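Local coordinates for fanconi-associated nuclease 1 homolog (Pseudomonas aeruginosa, PDB 5Y7Q), which belongs to the Fanconi-associated nuclease 1 family, joining a helix-turn-helix, a SAP and a VRR-NUC domain in one chain, at residues E75-E78 and A79-A82; L187-M190 and A191-R195; D194-R197 and L198-F201; R472-Y475 and R476-G480. All coordinates share one frame; numbering follows the deposited sequence.

Interaction 1 of 4, residues E75-E78 and A79-A82; sequences ELPE and ASQA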
ATOM      1  N   GLU A  75       8.888  31.168 -16.985  1.00 82.74           N
ATOM      2  CA  GLU A  75       8.810  32.619 -17.154  1.00 93.26           C
ATOM      3  C   GLU A  75       8.297  33.366 -15.921  1.00 87.92           C
ATOM      4  O   GLU A  75       8.457  34.583 -15.842  1.00 80.50           O
ATOM      5  CB  GLU A  75       7.920  32.962 -18.353  1.00104.38           C
ATOM      6  CG  GLU A  75       8.293  32.217 -19.619  1.00110.73           C
ATOM      7  CD  GLU A  75       9.774  32.302 -19.921  1.00119.34           C
ATOM      8  OE1 GLU A  75      10.323  33.428 -19.898  1.00117.66           O
ATOM      9  OE2 GLU A  75      10.389  31.237 -20.167  1.00126.70           O
ATOM     10  N   LEU A  76       7.690  32.690 -14.960  1.00 89.11           N
ATOM     11  CA  LEU A  76       7.028  33.398 -13.876  1.00 83.23           C
ATOM     12  C   LEU A  76       8.034  34.049 -12.931  1.00 81.47           C
ATOM     13  O   LEU A  76       9.120  33.511 -12.698  1.00 90.32           O
ATOM     14  CB  LEU A  76       6.148  32.447 -13.082  1.00 75.40           C
ATOM     15  CG  LEU A  76       4.849  32.155 -13.808  1.00 69.44           C
ATOM     16  CD1 LEU A  76       4.242  30.902 -13.223  1.00 63.63           C
ATOM     17  CD2 LEU A  76       3.942  33.378 -13.704  1.00 68.98           C
ATOM     18  N   PRO A  77       7.687  35.203 -12.368  1.00 78.91           N
ATOM     19  CA  PRO A  77       8.481  35.752 -11.268  1.00 74.92           C
ATOM     20  C   PRO A  77       8.455  34.808 -10.081  1.00 70.96           C
ATOM     21  O   PRO A  77       7.492  34.063  -9.884  1.00 76.16           O
ATOM     22  CB  PRO A  77       7.775  37.074 -10.947  1.00 76.94           C
ATOM     23  CG  PRO A  77       6.378  36.885 -11.454  1.00 75.50           C
ATOM     24  CD  PRO A  77       6.522  36.046 -12.683  1.00 82.78           C
ATOM     25  N   GLU A  78       9.518  34.863  -9.277  1.00 71.62           N
ATOM     26  CA  GLU A  78       9.720  33.864  -8.232  1.00 72.87           C
ATOM     27  C   GLU A  78       8.500  33.743  -7.328  1.00 73.73           C
ATOM     28  O   GLU A  78       8.046  32.632  -7.035  1.00 74.22           O
ATOM     29  CB  GLU A  78      10.961  34.203  -7.406  1.00 80.80           C
ATOM     30  CG  GLU A  78      11.608  32.993  -6.716  1.00 89.99           C
ATOM     31  CD  GLU A  78      13.059  33.253  -6.316  1.00101.43           C
ATOM     32  OE1 GLU A  78      13.333  34.321  -5.720  1.00104.31           O
ATOM     33  OE2 GLU A  78      13.926  32.398  -6.615  1.00101.13           O
ATOM     34  N   ALA A  79       7.933  34.875  -6.900  1.00 68.52           N
ATOM     35  CA  ALA A  79       6.833  34.820  -5.942  1.00 66.01           C
ATOM     36  C   ALA A  79       5.604  34.126  -6.526  1.00 71.34           C
ATOM     37  O   ALA A  79       4.878  33.424  -5.808  1.00 75.68           O
ATOM     38  CB  ALA A  79       6.476  36.220  -5.460  1.00 67.59           C
ATOM     39  N   SER A  80       5.352  34.294  -7.821  1.00 63.58           N
ATOM     40  CA  SER A  80       4.209  33.606  -8.403  1.00 61.63           C
ATOM     41  C   SER A  80       4.475  32.116  -8.543  1.00 63.82           C
ATOM     42  O   SER A  80       3.579  31.294  -8.291  1.00 65.14           O
ATOM     43  CB  SER A  80       3.852  34.220  -9.743  1.00 64.25           C
ATOM     44  OG  SER A  80       3.881  35.621  -9.630  1.00 69.49           O
ATOM     45  N   GLN A  81       5.695  31.741  -8.945  1.00 59.91           N
ATOM     46  CA  GLN A  81       6.078  30.332  -8.863  1.00 79.75           C
ATOM     47  C   GLN A  81       5.799  29.766  -7.467  1.00 58.10           C
ATOM     48  O   GLN A  81       5.117  28.740  -7.318  1.00 52.80           O
ATOM     49  CB  GLN A  81       7.559  30.168  -9.219  1.00 82.13           C
ATOM     50  CG  GLN A  81       7.896  30.330 -10.684  1.00 85.97           C
ATOM     51  CD  GLN A  81       9.372  30.101 -10.962  1.00 85.83           C
ATOM     52  OE1 GLN A  81      10.216  30.499 -10.175  1.00 92.41           O
ATOM     53  NE2 GLN A  81       9.687  29.469 -12.086  1.00 81.70           N
ATOM     54  N   ALA A  82       6.287  30.463  -6.430  1.00 61.58           N
ATOM     55  CA  ALA A  82       6.163  29.988  -5.051  1.00 60.58           C
ATOM     56  C   ALA A  82       4.709  29.839  -4.653  1.00 62.60           C
ATOM     57  O   ALA A  82       4.315  28.828  -4.059  1.00 59.34           O
ATOM     58  CB  ALA A  82       6.865  30.947  -4.096  1.00 57.48           C
TER
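P77 and Q81 show how a helix can start on a residue whose side chain offers no polar cap. The backbone bonds come first: P77 stands at the N-cap position of helix 78-89, and its O takes the N-H of Q81 at 3.1 Å, almost straight at 171°. The S80 N-H also leans on P77 O, but weakly, and A82 N donates to E78 O at 2.9 Å, completing the first turn.

The apolar contacts fold the approaching loop against that turn. L76 CB packs on Q81 CG at 3.6 Å, a pairing of the residue before the cap with the fourth helical residue that recalls a hydrophobic staple, here made with the aliphatic part of a glutamine. L76 CD2 lies 4.1 Å from S80 CB, and the P77 ring brings CG beside S80 OG.

The polar ends reach neighbouring parts of the chain. S80 OG bonds to A111 O, Q81 NE2 to F73 O, and E78 forms a salt bridge with R48. Within the FAN1 HTH domain, P77 thus fills the N-cap position without a side-chain acceptor, and the first turn relies on its carbonyl taking the Q81 N-H, while the polar side chains tie the new helix to its neighbours.

Interaction 2 of 4, residues L187-M190 and A191-R195; sequences LRCM and ALCDR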
ATOM      1  N   LEU A 187      -7.482  26.816  -8.219  1.00 52.84           N
ATOM      2  CA  LEU A 187      -6.429  26.272  -9.073  1.00 55.15           C
ATOM      3  C   LEU A 187      -7.022  25.443 -10.213  1.00 51.71           C
ATOM      4  O   LEU A 187      -7.909  24.624  -9.985  1.00 52.81           O
ATOM      5  CB  LEU A 187      -5.515  25.429  -8.205  1.00 57.03           C
ATOM      6  CG  LEU A 187      -4.223  24.774  -8.609  1.00 52.79           C
ATOM      7  CD1 LEU A 187      -3.248  25.784  -9.198  1.00 48.84           C
ATOM      8  CD2 LEU A 187      -3.740  24.234  -7.266  1.00 50.35           C
ATOM      9  N   ARG A 188      -6.625  25.731 -11.456  1.00 69.05           N
ATOM     10  CA  ARG A 188      -7.160  25.016 -12.617  1.00 70.15           C
ATOM     11  C   ARG A 188      -6.199  24.062 -13.325  1.00 72.87           C
ATOM     12  O   ARG A 188      -6.606  23.439 -14.311  1.00 82.85           O
ATOM     13  CB  ARG A 188      -7.738  26.019 -13.615  1.00 70.07           C
ATOM     14  CG  ARG A 188      -9.180  26.408 -13.280  1.00 79.26           C
ATOM     15  CD  ARG A 188     -10.169  25.825 -14.279  1.00 94.56           C
ATOM     16  NE  ARG A 188      -9.547  25.568 -15.584  1.00114.71           N
ATOM     17  CZ  ARG A 188      -9.245  26.502 -16.491  1.00123.42           C
ATOM     18  NH1 ARG A 188      -8.672  26.161 -17.647  1.00121.89           N
ATOM     19  NH2 ARG A 188      -9.496  27.782 -16.237  1.00125.90           N
ATOM     20  N   CYS A 189      -4.940  23.963 -12.903  1.00 70.61           N
ATOM     21  CA  CYS A 189      -3.949  23.090 -13.537  1.00 75.83           C
ATOM     22  C   CYS A 189      -3.701  21.740 -12.807  1.00 78.47           C
ATOM     23  O   CYS A 189      -2.749  21.030 -13.153  1.00 75.89           O
ATOM     24  CB  CYS A 189      -2.636  23.858 -13.728  1.00 76.23           C
ATOM     25  SG  CYS A 189      -1.898  24.520 -12.215  1.00 80.35           S
ATOM     26  N   MET A 190      -4.495  21.389 -11.788  1.00 68.72           N
ATOM     27  CA  MET A 190      -4.172  20.226 -10.953  1.00 60.54           C
ATOM     28  C   MET A 190      -4.041  18.917 -11.729  1.00 59.93           C
ATOM     29  O   MET A 190      -3.269  18.055 -11.318  1.00 65.95           O
ATOM     30  CB  MET A 190      -5.213  20.031  -9.863  1.00 49.84           C
ATOM     31  CG  MET A 190      -4.627  19.580  -8.595  1.00 54.09           C
ATOM     32  SD  MET A 190      -3.293  20.650  -8.043  1.00 70.43           S
ATOM     33  CE  MET A 190      -2.604  19.599  -6.769  1.00 74.95           C
ATOM     34  N   ALA A 191      -4.796  18.715 -12.810  1.00 56.63           N
ATOM     35  CA  ALA A 191      -4.652  17.467 -13.550  1.00 55.33           C
ATOM     36  C   ALA A 191      -3.271  17.363 -14.173  1.00 75.28           C
ATOM     37  O   ALA A 191      -2.619  16.316 -14.087  1.00 75.82           O
ATOM     38  CB  ALA A 191      -5.722  17.333 -14.628  1.00 58.47           C
ATOM     39  N   LEU A 192      -2.808  18.445 -14.793  1.00 66.40           N
ATOM     40  CA  LEU A 192      -1.483  18.468 -15.397  1.00 66.32           C
ATOM     41  C   LEU A 192      -0.377  18.296 -14.350  1.00 63.19           C
ATOM     42  O   LEU A 192       0.649  17.655 -14.608  1.00 63.32           O
ATOM     43  CB  LEU A 192      -1.338  19.779 -16.161  1.00 66.84           C
ATOM     44  CG  LEU A 192       0.001  20.231 -16.677  1.00 65.12           C
ATOM     45  CD1 LEU A 192       0.648  19.065 -17.335  1.00 67.67           C
ATOM     46  CD2 LEU A 192      -0.284  21.299 -17.677  1.00 66.70           C
ATOM     47  N   CYS A 193      -0.573  18.851 -13.160  1.00 64.27           N
ATOM     48  CA  CYS A 193       0.370  18.621 -12.069  1.00 61.97           C
ATOM     49  C   CYS A 193       0.359  17.163 -11.609  1.00 69.61           C
ATOM     50  O   CYS A 193       1.420  16.557 -11.405  1.00 58.48           O
ATOM     51  CB  CYS A 193       0.049  19.547 -10.905  1.00 61.95           C
ATOM     52  SG  CYS A 193       0.455  21.242 -11.302  1.00 82.71           S
ATOM     53  N   ASP A 194      -0.828  16.586 -11.409  1.00 65.76           N
ATOM     54  CA  ASP A 194      -0.866  15.195 -10.996  1.00 63.85           C
ATOM     55  C   ASP A 194      -0.248  14.308 -12.069  1.00 68.12           C
ATOM     56  O   ASP A 194       0.452  13.337 -11.747  1.00 65.30           O
ATOM     57  CB  ASP A 194      -2.301  14.778 -10.639  1.00 63.96           C
ATOM     58  CG  ASP A 194      -2.793  15.427  -9.317  1.00 70.98           C
ATOM     59  OD1 ASP A 194      -1.955  15.944  -8.526  1.00 66.89           O
ATOM     60  OD2 ASP A 194      -4.020  15.431  -9.072  1.00 70.80           O
ATOM     61  N   ARG A 195      -0.426  14.663 -13.342  1.00 62.77           N
ATOM     62  CA  ARG A 195       0.227  13.895 -14.392  1.00 57.48           C
ATOM     63  C   ARG A 195       1.741  14.010 -14.280  1.00 60.00           C
ATOM     64  O   ARG A 195       2.459  13.028 -14.521  1.00 62.91           O
ATOM     65  CB  ARG A 195      -0.264  14.339 -15.772  1.00 60.30           C
ATOM     66  CG  ARG A 195       0.431  13.616 -16.893  1.00 63.51           C
ATOM     67  CD  ARG A 195      -0.082  14.011 -18.253  1.00 66.87           C
ATOM     68  NE  ARG A 195      -1.214  13.187 -18.666  1.00 69.14           N
ATOM     69  CZ  ARG A 195      -1.164  12.245 -19.608  1.00 75.68           C
ATOM     70  NH1 ARG A 195      -0.028  11.983 -20.262  1.00 74.70           N
ATOM     71  NH2 ARG A 195      -2.261  11.556 -19.893  1.00 77.30           N
TER
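C193 N donates to C189 O at 3.1 Å and D194 N to M190 O at 2.9 Å, so the chain winds up at once into its first helical turn. This is a strand-to-helix transition with C189 at the N-cap position: strand 184-187 of a small antiparallel sheet ends, R188 turns the chain, and helix 190-201 begins.

The two cysteines meet along one side of that turn. C189 SG is turned between its own backbone N and carbonyl carbon (chi1 58°), which aims it at C193, and the sulfurs stand 4.1 Å apart, in apolar contact and much too far for a disulfide. C193 SG also rests 3.7 Å from C189 O, beside the carbonyl that its own N-H engages. F69 of helix 64-75 packs on C189, and V88 of helix 78-89 on M190, so the turn touches both helices.

Along another side, M190 and D194 cross at a slant. The thioether carries its methyl toward the carboxylate. D194, with CG beside its backbone N (chi1 -71°), folds the acid group back over the bond made by that same N-H. The two side chains meet where the M190 methyl CE comes within 4.1 Å of D194 OD1.

Interaction 3 of 4, residues D194-R197 and L198-F201; sequences DRLR and LMYF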
ATOM      1  N   ASP A 194      -0.828  16.586 -11.409  1.00 65.76           N
ATOM      2  CA  ASP A 194      -0.866  15.195 -10.996  1.00 63.85           C
ATOM      3  C   ASP A 194      -0.248  14.308 -12.069  1.00 68.12           C
ATOM      4  O   ASP A 194       0.452  13.337 -11.747  1.00 65.30           O
ATOM      5  CB  ASP A 194      -2.301  14.778 -10.639  1.00 63.96           C
ATOM      6  CG  ASP A 194      -2.793  15.427  -9.317  1.00 70.98           C
ATOM      7  OD1 ASP A 194      -1.955  15.944  -8.526  1.00 66.89           O
ATOM      8  OD2 ASP A 194      -4.020  15.431  -9.072  1.00 70.80           O
ATOM      9  N   ARG A 195      -0.426  14.663 -13.342  1.00 62.77           N
ATOM     10  CA  ARG A 195       0.227  13.895 -14.392  1.00 57.48           C
ATOM     11  C   ARG A 195       1.741  14.010 -14.280  1.00 60.00           C
ATOM     12  O   ARG A 195       2.459  13.028 -14.521  1.00 62.91           O
ATOM     13  CB  ARG A 195      -0.264  14.339 -15.772  1.00 60.30           C
ATOM     14  CG  ARG A 195       0.431  13.616 -16.893  1.00 63.51           C
ATOM     15  CD  ARG A 195      -0.082  14.011 -18.253  1.00 66.87           C
ATOM     16  NE  ARG A 195      -1.214  13.187 -18.666  1.00 69.14           N
ATOM     17  CZ  ARG A 195      -1.164  12.245 -19.608  1.00 75.68           C
ATOM     18  NH1 ARG A 195      -0.028  11.983 -20.262  1.00 74.70           N
ATOM     19  NH2 ARG A 195      -2.261  11.556 -19.893  1.00 77.30           N
ATOM     20  N   LEU A 196       2.249  15.186 -13.876  1.00 55.45           N
ATOM     21  CA  LEU A 196       3.697  15.320 -13.715  1.00 56.66           C
ATOM     22  C   LEU A 196       4.198  14.516 -12.516  1.00 61.82           C
ATOM     23  O   LEU A 196       5.199  13.799 -12.618  1.00 64.52           O
ATOM     24  CB  LEU A 196       4.098  16.784 -13.574  1.00 54.57           C
ATOM     25  CG  LEU A 196       3.858  17.793 -14.709  1.00 61.63           C
ATOM     26  CD1 LEU A 196       4.165  19.186 -14.174  1.00 56.10           C
ATOM     27  CD2 LEU A 196       4.677  17.519 -15.984  1.00 59.69           C
ATOM     28  N   ARG A 197       3.502  14.619 -11.382  1.00 62.80           N
ATOM     29  CA  ARG A 197       3.802  13.820 -10.195  1.00 62.57           C
ATOM     30  C   ARG A 197       3.878  12.327 -10.520  1.00 65.73           C
ATOM     31  O   ARG A 197       4.838  11.639 -10.147  1.00 52.82           O
ATOM     32  CB  ARG A 197       2.724  14.074  -9.140  1.00 48.61           C
ATOM     33  CG  ARG A 197       3.136  13.737  -7.742  1.00 47.41           C
ATOM     34  CD  ARG A 197       2.277  14.494  -6.750  1.00 45.69           C
ATOM     35  NE  ARG A 197       0.860  14.290  -7.016  1.00 56.37           N
ATOM     36  CZ  ARG A 197       0.186  13.206  -6.671  1.00 57.92           C
ATOM     37  NH1 ARG A 197       0.804  12.228  -6.037  1.00 71.10           N
ATOM     38  NH2 ARG A 197      -1.096  13.096  -6.960  1.00 64.36           N
ATOM     39  N   LEU A 198       2.863  11.808 -11.212  1.00 61.85           N
ATOM     40  CA  LEU A 198       2.843  10.391 -11.510  1.00 55.78           C
ATOM     41  C   LEU A 198       3.945  10.040 -12.502  1.00 62.75           C
ATOM     42  O   LEU A 198       4.552   8.970 -12.409  1.00 68.81           O
ATOM     43  CB  LEU A 198       1.458   9.985 -12.011  1.00 57.10           C
ATOM     44  CG  LEU A 198       1.469   8.827 -13.001  1.00 62.86           C
ATOM     45  CD1 LEU A 198       1.482   7.489 -12.269  1.00 64.15           C
ATOM     46  CD2 LEU A 198       0.342   8.890 -14.025  1.00 62.68           C
ATOM     47  N   MET A 199       4.268  10.937 -13.430  1.00 62.96           N
ATOM     48  CA  MET A 199       5.403  10.638 -14.308  1.00 68.47           C
ATOM     49  C   MET A 199       6.718  10.544 -13.526  1.00 67.87           C
ATOM     50  O   MET A 199       7.549   9.664 -13.794  1.00 69.05           O
ATOM     51  CB  MET A 199       5.509  11.673 -15.425  1.00 63.54           C
ATOM     52  CG  MET A 199       4.902  11.217 -16.725  1.00 67.18           C
ATOM     53  SD  MET A 199       4.988  12.518 -17.960  1.00 78.72           S
ATOM     54  CE  MET A 199       3.942  13.710 -17.138  1.00 72.83           C
ATOM     55  N   TYR A 200       6.933  11.433 -12.554  1.00 61.25           N
ATOM     56  CA  TYR A 200       8.188  11.382 -11.812  1.00 60.89           C
ATOM     57  C   TYR A 200       8.243  10.173 -10.877  1.00 64.04           C
ATOM     58  O   TYR A 200       9.274   9.501 -10.800  1.00 67.42           O
ATOM     59  CB  TYR A 200       8.392  12.678 -11.036  1.00 55.30           C
ATOM     60  CG  TYR A 200       9.641  12.734 -10.157  1.00 67.63           C
ATOM     61  CD1 TYR A 200      10.856  13.131 -10.681  1.00 60.07           C
ATOM     62  CD2 TYR A 200       9.589  12.430  -8.789  1.00 63.16           C
ATOM     63  CE1 TYR A 200      11.995  13.207  -9.900  1.00 60.59           C
ATOM     64  CE2 TYR A 200      10.729  12.511  -7.999  1.00 63.93           C
ATOM     65  CZ  TYR A 200      11.935  12.902  -8.568  1.00 60.68           C
ATOM     66  OH  TYR A 200      13.089  12.992  -7.814  1.00 58.71           O
ATOM     67  N   PHE A 201       7.155   9.884 -10.154  1.00 59.49           N
ATOM     68  CA  PHE A 201       7.187   8.865  -9.113  1.00 57.35           C
ATOM     69  C   PHE A 201       6.856   7.461  -9.590  1.00 64.44           C
ATOM     70  O   PHE A 201       7.159   6.503  -8.871  1.00 71.64           O
ATOM     71  CB  PHE A 201       6.213   9.207  -7.988  1.00 53.92           C
ATOM     72  CG  PHE A 201       6.728  10.240  -7.032  1.00 53.83           C
ATOM     73  CD1 PHE A 201       7.891  10.029  -6.323  1.00 62.82           C
ATOM     74  CD2 PHE A 201       6.043  11.421  -6.832  1.00 50.07           C
ATOM     75  CE1 PHE A 201       8.369  10.996  -5.434  1.00 65.46           C
ATOM     76  CE2 PHE A 201       6.507  12.383  -5.935  1.00 48.76           C
ATOM     77  CZ  PHE A 201       7.670  12.180  -5.246  1.00 49.44           C
TER
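R197 and F201, one turn apart near the end of helix 190-201, illustrate how a charged residue can give its aliphatic stem to an aromatic ring and its head to other partners. Among the apolar contacts, R197 CG meets the F201 ring at its edge, in the ring plane, 3.8 Å from CD2. On another side, the M199 chain bends at chi3 (-64°) and turns its methyl back along the helix: CE lies 3.5 Å from R195 CG and 4.0 Å from L196 CD2.

The backbone bonds are regular. L198, M199, Y200 and F201 each donate N-H to the carbonyl four residues earlier, at 2.9 to 3.0 Å between N and O.

Charge is handled at the margin. The R197 chain bends at chi3 (53°), and D194 CG lies at the edge of the guanidinium, in its plane; R197 NH2 makes a weak hydrogen bond to D194 OD1 at 3.4 Å, within a salt bridge. NH1 is taken by L204 O and Q206 O, while F201 O receives H433 NE2.

The chemistry is therefore divided: carbon contacts line the buried sides, and the guanidinium, held by two carbonyls and, weakly, a carboxylate, ties the helix to the loop that follows.

Interaction 4 of 4, residues R472-Y475 and R476-G480; sequences RCRY and RDKFG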
ATOM      1  N   ARG A 472      25.749  -8.457  10.093  1.00 72.94           N
ATOM      2  CA  ARG A 472      26.053  -7.409  11.072  1.00 77.88           C
ATOM      3  C   ARG A 472      26.544  -6.139  10.385  1.00 83.05           C
ATOM      4  O   ARG A 472      26.188  -5.024  10.794  1.00 87.59           O
ATOM      5  CB  ARG A 472      27.099  -7.880  12.090  1.00 80.39           C
ATOM      6  CG  ARG A 472      26.603  -8.827  13.170  1.00 77.37           C
ATOM      7  CD  ARG A 472      27.742  -9.279  14.080  1.00 86.74           C
ATOM      8  NE  ARG A 472      27.577 -10.670  14.499  1.00 96.98           N
ATOM      9  CZ  ARG A 472      28.370 -11.667  14.114  1.00111.97           C
ATOM     10  NH1 ARG A 472      29.404 -11.431  13.310  1.00117.49           N
ATOM     11  NH2 ARG A 472      28.142 -12.905  14.542  1.00115.33           N
ATOM     12  N   CYS A 473      27.355  -6.280   9.332  1.00 82.92           N
ATOM     13  CA  CYS A 473      27.839  -5.090   8.646  1.00 89.14           C
ATOM     14  C   CYS A 473      26.729  -4.425   7.848  1.00 91.64           C
ATOM     15  O   CYS A 473      26.601  -3.198   7.873  1.00 95.74           O
ATOM     16  CB  CYS A 473      29.034  -5.426   7.766  1.00 92.75           C
ATOM     17  SG  CYS A 473      30.537  -5.370   8.757  1.00116.89           S
ATOM     18  N   ARG A 474      25.912  -5.212   7.142  1.00 82.49           N
ATOM     19  CA  ARG A 474      24.772  -4.625   6.453  1.00 70.33           C
ATOM     20  C   ARG A 474      23.858  -3.930   7.446  1.00 71.37           C
ATOM     21  O   ARG A 474      23.334  -2.853   7.158  1.00 72.82           O
ATOM     22  CB  ARG A 474      24.015  -5.700   5.669  1.00 68.10           C
ATOM     23  CG  ARG A 474      23.642  -5.308   4.233  1.00 69.61           C
ATOM     24  CD  ARG A 474      24.844  -5.099   3.305  1.00 79.33           C
ATOM     25  NE  ARG A 474      25.775  -6.231   3.302  1.00 97.23           N
ATOM     26  CZ  ARG A 474      27.074  -6.144   3.603  1.00108.73           C
ATOM     27  NH1 ARG A 474      27.605  -4.967   3.920  1.00112.79           N
ATOM     28  NH2 ARG A 474      27.850  -7.232   3.582  1.00110.10           N
ATOM     29  N   TYR A 475      23.711  -4.505   8.638  1.00 70.42           N
ATOM     30  CA  TYR A 475      22.894  -3.911   9.684  1.00 68.67           C
ATOM     31  C   TYR A 475      23.451  -2.565  10.122  1.00 73.77           C
ATOM     32  O   TYR A 475      22.691  -1.618  10.338  1.00 77.14           O
ATOM     33  CB  TYR A 475      22.820  -4.865  10.872  1.00 66.20           C
ATOM     34  CG  TYR A 475      22.010  -4.411  12.087  1.00 58.21           C
ATOM     35  CD1 TYR A 475      22.593  -3.665  13.124  1.00 64.96           C
ATOM     36  CD2 TYR A 475      20.699  -4.769  12.214  1.00 48.94           C
ATOM     37  CE1 TYR A 475      21.868  -3.289  14.237  1.00 60.03           C
ATOM     38  CE2 TYR A 475      19.960  -4.394  13.306  1.00 60.74           C
ATOM     39  CZ  TYR A 475      20.542  -3.667  14.313  1.00 58.06           C
ATOM     40  OH  TYR A 475      19.762  -3.337  15.392  1.00 57.07           O
ATOM     41  N   ARG A 476      24.766  -2.462  10.294  1.00 73.32           N
ATOM     42  CA  ARG A 476      25.310  -1.185  10.740  1.00 77.90           C
ATOM     43  C   ARG A 476      25.282  -0.145   9.622  1.00 79.40           C
ATOM     44  O   ARG A 476      24.932   1.015   9.858  1.00 77.97           O
ATOM     45  CB  ARG A 476      26.729  -1.379  11.264  1.00 89.68           C
ATOM     46  CG  ARG A 476      26.839  -1.988  12.651  1.00 90.18           C
ATOM     47  CD  ARG A 476      28.195  -2.655  12.775  1.00 97.81           C
ATOM     48  NE  ARG A 476      28.685  -2.772  14.142  1.00101.12           N
ATOM     49  CZ  ARG A 476      28.095  -3.493  15.087  1.00103.19           C
ATOM     50  NH1 ARG A 476      26.961  -4.153  14.827  1.00103.69           N
ATOM     51  NH2 ARG A 476      28.641  -3.545  16.297  1.00101.42           N
ATOM     52  N   ASP A 477      25.657  -0.546   8.404  1.00 83.56           N
ATOM     53  CA  ASP A 477      25.685   0.353   7.254  1.00 86.01           C
ATOM     54  C   ASP A 477      24.291   0.903   6.942  1.00 74.16           C
ATOM     55  O   ASP A 477      24.098   2.117   6.809  1.00 78.88           O
ATOM     56  CB  ASP A 477      26.261  -0.410   6.048  1.00102.94           C
ATOM     57  CG  ASP A 477      26.979   0.492   5.035  1.00118.61           C
ATOM     58  OD1 ASP A 477      26.305   1.259   4.298  1.00119.40           O
ATOM     59  OD2 ASP A 477      28.228   0.400   4.954  1.00124.05           O
ATOM     60  N   LYS A 478      23.307   0.021   6.835  1.00 56.10           N
ATOM     61  CA  LYS A 478      22.004   0.349   6.290  1.00 54.98           C
ATOM     62  C   LYS A 478      20.971   0.726   7.336  1.00 59.19           C
ATOM     63  O   LYS A 478      19.808   0.919   6.972  1.00 52.93           O
ATOM     64  CB  LYS A 478      21.465  -0.821   5.479  1.00 50.58           C
ATOM     65  CG  LYS A 478      22.386  -1.227   4.375  1.00 59.50           C
ATOM     66  CD  LYS A 478      22.952  -0.025   3.651  1.00 59.13           C
ATOM     67  CE  LYS A 478      23.675  -0.468   2.375  1.00 64.22           C
ATOM     68  NZ  LYS A 478      24.578   0.586   1.829  1.00 74.41           N
ATOM     69  N   PHE A 479      21.342   0.830   8.614  1.00 61.18           N
ATOM     70  CA  PHE A 479      20.333   1.062   9.644  1.00 58.79           C
ATOM     71  C   PHE A 479      19.447   2.260   9.313  1.00 65.16           C
ATOM     72  O   PHE A 479      19.929   3.351   8.996  1.00 60.83           O
ATOM     73  CB  PHE A 479      20.974   1.271  11.014  1.00 59.56           C
ATOM     74  CG  PHE A 479      20.028   0.981  12.145  1.00 67.09           C
ATOM     75  CD1 PHE A 479      20.000  -0.283  12.737  1.00 67.33           C
ATOM     76  CD2 PHE A 479      19.128   1.942  12.578  1.00 65.34           C
ATOM     77  CE1 PHE A 479      19.116  -0.566  13.755  1.00 67.76           C
ATOM     78  CE2 PHE A 479      18.231   1.670  13.589  1.00 56.52           C
ATOM     79  CZ  PHE A 479      18.225   0.416  14.184  1.00 68.68           C
ATOM     80  N   GLY A 480      18.139   2.036   9.379  1.00 67.84           N
ATOM     81  CA  GLY A 480      17.159   3.081   9.219  1.00 64.62           C
ATOM     82  C   GLY A 480      16.682   3.296   7.803  1.00 64.49           C
ATOM     83  O   GLY A 480      15.657   3.967   7.605  1.00 70.58           O
TER
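Y475 and F479 form a T-shaped aromatic pair four residues apart, where helix 467-478 of the VRR-NUC domain runs out into a loop. The edge of F479 is directed at the face of Y475, with ring centroids 5.2 Å apart and planes at 77°. Both side chains hold CG anti to their backbone N (chi1 179° for Y475, -158° for F479), and they leave the chain side by side, pointing the same way. F479 CD1 stands over the Y475 face, displaced toward the rim. The closest carbons are Y475 CZ and F479 CE1, 3.5 Å apart, and the phenol oxygen lies at the edge of the F479 ring, near its plane. That hydroxyl is engaged elsewhere, in a hydrogen bond with L491 O; the ring of W488 meets F479 as well.

The arginines behave differently. R476 runs extended along the carbonyl of R472, its CG 3.6 Å from R472 O, the atom that accepts the R476 N-H at 3.0 Å. R472 sends its own head away, to salt bridges with D469 and E497.

On another side of the helix, R474 CG and K478 CG touch loosely at 4.3 Å, W420 packing on both residues. Beneath them, K478 N donates to R474 O at 2.9 Å. C473 O likewise accepts D477 N. The lysine NZ reaches D477 OD1 at 3.1 Å, coming from above the carboxylate plane.

How the interactions relate
All four are local contacts three to five residues apart, along a helix or at its end, and their chemistry follows their place. Interactions 1 and 2 both sit at helix starts, partly buried, with centres about 17 Å apart; one has a proline at the N-cap position, the other a cysteine, and residues 187-190 pack on helix 78-89, which interaction 1 opens. Interactions 2 and 3 share D194 and R195, so together they follow helix 190-201 from its N-cap to its last turn, where the contact becomes buried and richer in apolar and aromatic side chains. Interaction 4 lies apart, about 32 Å from interaction 3 between centres, at the surface of another domain, where an aromatic pair sits among many charged residues.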